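Local coordinates for protein probable ribosomal RNA small subunit methyltransferase (Thermus thermophilus, PDB 3DMG) that probably methylates small-subunit ribosomal RNA, with S-adenosyl-L-methionine as the methyl donor, at residues E73-A78 with V261-A266. Residues are numbered along the deposited sequence; the frame is centred on the assembly and turned at random.
Sequences ETSRAA and VEDDLA. With SAH (S-adenosyl-L-homocysteine), chain H.
The loops at S75 and D264 run antiparallel and form a single backbone bridge, with L265 N giving to T74 O and R76 N to D263 O. Each loop follows the second strand of a Rossmann-like methyltransferase sheet and leads into a helix. The contact joins the two sheets through the loops that follow strands 68-73 and 257-262. H286, from strand 283-286, also donates to both T74 O and D263 O, which lie close together. D263 CG is anti to the backbone N (chi1 -172°), which turns the carboxylate onto the start of helix 76-84. D263 OD1 takes A77 N through its syn lone pair at 2.8 Å. D263 OD2 accepts from S75 OG at 2.7 Å, also on the syn side but 19° out of plane. S75 OG is itself the N-cap acceptor for A78 N, so the hydroxyl both gives and accepts. Glutamates end the two strands alike: E73 OE2 takes S75 N, and E262 OE2 takes D264 N, both by the anti lone pair. E262 also accepts from both ribose hydroxyls of S-adenosyl-L-homocysteine, O3' on OE1 and O2' on OE2, the latter at 2.6 Å. D263 CB lies 3.3 Å from C6 of the S-adenosyl-L-homocysteine adenine.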
ATOM      1  N   GLU A  73      10.330  -2.763  -3.649  1.00 19.79           N
ATOM      2  CA  GLU A  73       9.195  -1.896  -3.390  1.00 19.45           C
ATOM      3  C   GLU A  73       7.887  -2.659  -3.533  1.00 19.76           C
ATOM      4  O   GLU A  73       7.723  -3.470  -4.442  1.00 20.70           O
ATOM      5  CB  GLU A  73       9.256  -0.727  -4.376  1.00 19.38           C
ATOM      6  CG  GLU A  73       8.084   0.284  -4.309  1.00 20.81           C
ATOM      7  CD  GLU A  73       7.870   0.865  -2.916  1.00 22.85           C
ATOM      8  OE1 GLU A  73       8.775   1.576  -2.433  1.00 21.95           O
ATOM      9  OE2 GLU A  73       6.810   0.629  -2.276  1.00 21.97           O
ATOM     10  N   THR A  74       6.981  -2.399  -2.593  1.00 20.21           N
ATOM     11  CA  THR A  74       5.670  -3.037  -2.567  1.00 19.32           C
ATOM     12  C   THR A  74       4.583  -2.284  -3.329  1.00 19.62           C
ATOM     13  O   THR A  74       3.589  -2.901  -3.728  1.00 19.43           O
ATOM     14  CB  THR A  74       5.185  -3.253  -1.117  1.00 19.37           C
ATOM     15  OG1 THR A  74       5.235  -1.989  -0.414  1.00 21.86           O
ATOM     16  CG2 THR A  74       6.114  -4.230  -0.394  1.00 20.25           C
ATOM     17  N   SER A  75       4.742  -0.961  -3.502  1.00 18.94           N
ATOM     18  CA  SER A  75       3.702  -0.166  -4.135  1.00 19.31           C
ATOM     19  C   SER A  75       3.820  -0.183  -5.643  1.00 19.32           C
ATOM     20  O   SER A  75       4.860   0.170  -6.208  1.00 20.11           O
ATOM     21  CB  SER A  75       3.794   1.279  -3.644  1.00 19.66           C
ATOM     22  OG  SER A  75       3.061   2.168  -4.508  1.00 19.60           O
ATOM     23  N   ARG A  76       2.736  -0.565  -6.313  1.00 19.24           N
ATOM     24  CA  ARG A  76       2.725  -0.535  -7.774  1.00 19.59           C
ATOM     25  C   ARG A  76       2.937   0.874  -8.332  1.00 19.66           C
ATOM     26  O   ARG A  76       3.752   1.061  -9.251  1.00 21.41           O
ATOM     27  CB  ARG A  76       1.434  -1.174  -8.325  1.00 19.99           C
ATOM     28  CG  ARG A  76       1.635  -1.743  -9.707  1.00 20.29           C
ATOM     29  CD  ARG A  76       2.250  -3.154  -9.653  1.00 20.25           C
ATOM     30  NE  ARG A  76       2.590  -3.606 -11.003  1.00 21.50           N
ATOM     31  CZ  ARG A  76       2.823  -4.878 -11.304  1.00 22.50           C
ATOM     32  NH1 ARG A  76       2.765  -5.819 -10.373  1.00 20.80           N
ATOM     33  NH2 ARG A  76       3.123  -5.213 -12.555  1.00 23.76           N
ATOM     34  N   ALA A  77       2.257   1.865  -7.734  1.00 19.83           N
ATOM     35  CA  ALA A  77       2.399   3.270  -8.149  1.00 19.85           C
ATOM     36  C   ALA A  77       3.865   3.686  -8.068  1.00 20.20           C
ATOM     37  O   ALA A  77       4.376   4.331  -8.983  1.00 21.40           O
ATOM     38  CB  ALA A  77       1.536   4.192  -7.280  1.00 20.54           C
ATOM     39  N   ALA A  78       4.545   3.316  -6.989  1.00 19.81           N
ATOM     40  CA  ALA A  78       5.951   3.729  -6.840  1.00 19.47           C
ATOM     41  C   ALA A  78       6.836   3.029  -7.867  1.00 19.56           C
ATOM     42  O   ALA A  78       7.735   3.658  -8.426  1.00 20.81           O
ATOM     43  CB  ALA A  78       6.445   3.468  -5.437  1.00 20.54           C
ATOM     44  N   VAL A 261      -8.342  -5.040  -7.111  1.00 20.27           N
ATOM     45  CA  VAL A 261      -7.130  -4.282  -7.446  1.00 20.47           C
ATOM     46  C   VAL A 261      -6.570  -3.690  -6.161  1.00 20.20           C
ATOM     47  O   VAL A 261      -7.315  -3.191  -5.318  1.00 20.50           O
ATOM     48  CB  VAL A 261      -7.348  -3.204  -8.526  1.00 19.56           C
ATOM     49  CG1 VAL A 261      -7.613  -3.856  -9.878  1.00 20.77           C
ATOM     50  CG2 VAL A 261      -8.476  -2.192  -8.131  1.00 20.50           C
ATOM     51  N   GLU A 262      -5.260  -3.800  -6.008  1.00 19.54           N
ATOM     52  CA  GLU A 262      -4.583  -3.408  -4.767  1.00 20.24           C
ATOM     53  C   GLU A 262      -3.149  -2.974  -5.063  1.00 19.25           C
ATOM     54  O   GLU A 262      -2.411  -3.697  -5.725  1.00 19.64           O
ATOM     55  CB  GLU A 262      -4.617  -4.608  -3.821  1.00 20.06           C
ATOM     56  CG  GLU A 262      -3.757  -4.490  -2.564  1.00 20.99           C
ATOM     57  CD  GLU A 262      -4.144  -3.298  -1.726  1.00 21.02           C
ATOM     58  OE1 GLU A 262      -5.328  -3.218  -1.282  1.00 20.84           O
ATOM     59  OE2 GLU A 262      -3.255  -2.448  -1.485  1.00 22.12           O
ATOM     60  N   ASP A 263      -2.764  -1.795  -4.582  1.00 19.08           N
ATOM     61  CA  ASP A 263      -1.455  -1.237  -4.879  1.00 19.23           C
ATOM     62  C   ASP A 263      -0.341  -1.861  -4.061  1.00 19.54           C
ATOM     63  O   ASP A 263       0.806  -1.797  -4.490  1.00 19.45           O
ATOM     64  CB  ASP A 263      -1.497   0.279  -4.640  1.00 19.77           C
ATOM     65  CG  ASP A 263      -0.236   0.988  -5.099  1.00 19.65           C
ATOM     66  OD1 ASP A 263       0.046   0.958  -6.304  1.00 19.58           O
ATOM     67  OD2 ASP A 263       0.464   1.590  -4.232  1.00 20.49           O
ATOM     68  N   ASP A 264      -0.673  -2.448  -2.904  1.00 19.38           N
ATOM     69  CA  ASP A 264       0.359  -2.959  -1.989  1.00 19.99           C
ATOM     70  C   ASP A 264       0.569  -4.452  -2.187  1.00 19.48           C
ATOM     71  O   ASP A 264      -0.360  -5.242  -1.965  1.00 19.72           O
ATOM     72  CB  ASP A 264      -0.051  -2.664  -0.532  1.00 20.93           C
ATOM     73  CG  ASP A 264       0.788  -3.415   0.479  1.00 24.42           C
ATOM     74  OD1 ASP A 264       2.014  -3.440   0.324  1.00 25.90           O
ATOM     75  OD2 ASP A 264       0.215  -3.964   1.451  1.00 26.22           O
ATOM     76  N   LEU A 265       1.794  -4.825  -2.577  1.00 18.78           N
ATOM     77  CA  LEU A 265       2.135  -6.229  -2.782  1.00 18.63           C
ATOM     78  C   LEU A 265       1.806  -7.120  -1.587  1.00 18.71           C
ATOM     79  O   LEU A 265       1.334  -8.245  -1.772  1.00 19.17           O
ATOM     80  CB  LEU A 265       3.623  -6.358  -3.128  1.00 18.58           C
ATOM     81  CG  LEU A 265       4.140  -7.786  -3.351  1.00 18.98           C
ATOM     82  CD1 LEU A 265       3.369  -8.412  -4.532  1.00 19.26           C
ATOM     83  CD2 LEU A 265       5.641  -7.759  -3.625  1.00 19.56           C
ATOM     84  N   ALA A 266       2.101  -6.647  -0.371  1.00 18.51           N
ATOM     85  CA  ALA A 266       1.863  -7.503   0.811  1.00 18.09           C
ATOM     86  C   ALA A 266       0.372  -7.829   0.914  1.00 19.12           C
ATOM     87  O   ALA A 266      -0.001  -8.954   1.252  1.00 18.92           O
ATOM     88  CB  ALA A 266       2.374  -6.802   2.093  1.00 19.50           C
TER
HETATM   89  N   SAH H 388     -11.053  -3.550   0.921  1.00 16.32           N
HETATM   90  CA  SAH H 388     -10.256  -3.857   2.157  1.00 16.46           C
HETATM   91  CB  SAH H 388      -9.172  -2.804   2.422  1.00 16.79           C
HETATM   92  CG  SAH H 388      -9.672  -1.366   2.483  1.00 16.77           C
HETATM   93  SD  SAH H 388      -8.417  -0.184   3.044  1.00 16.95           S
HETATM   94  C   SAH H 388     -11.177  -3.919   3.366  1.00 16.93           C
HETATM   95  O   SAH H 388     -12.309  -3.445   3.212  1.00 18.01           O
HETATM   96  OXT SAH H 388     -10.756  -4.394   4.419  1.00 18.29           O
HETATM   97  C5' SAH H 388      -7.975   0.631   1.472  1.00 14.83           C
HETATM   98  C4' SAH H 388      -7.070  -0.233   0.589  1.00 14.69           C
HETATM   99  O4' SAH H 388      -6.778   0.597  -0.534  1.00 14.32           O
HETATM  100  C3' SAH H 388      -5.752  -0.709   1.235  1.00 13.43           C
HETATM  101  O3' SAH H 388      -5.640  -2.120   1.153  1.00 14.39           O
HETATM  102  C2' SAH H 388      -4.724   0.046   0.385  1.00 13.44           C
HETATM  103  O2' SAH H 388      -3.469  -0.590   0.303  1.00 15.16           O
HETATM  104  C1' SAH H 388      -5.484   0.211  -0.919  1.00 14.29           C
HETATM  105  N9  SAH H 388      -4.867   1.195  -1.795  1.00 13.13           N
HETATM  106  C8  SAH H 388      -4.202   2.342  -1.428  1.00 14.54           C
HETATM  107  N7  SAH H 388      -3.793   2.959  -2.565  1.00 14.40           N
HETATM  108  C5  SAH H 388      -4.209   2.223  -3.636  1.00 13.26           C
HETATM  109  C6  SAH H 388      -4.032   2.373  -5.015  1.00 13.15           C
HETATM  110  N6  SAH H 388      -3.334   3.403  -5.540  1.00 13.59           N
HETATM  111  N1  SAH H 388      -4.611   1.402  -5.818  1.00 13.48           N
HETATM  112  C2  SAH H 388      -5.288   0.314  -5.312  1.00 14.51           C
HETATM  113  N3  SAH H 388      -5.416   0.133  -3.946  1.00 14.00           N
HETATM  114  C4  SAH H 388      -4.886   1.098  -3.144  1.00 13.73           C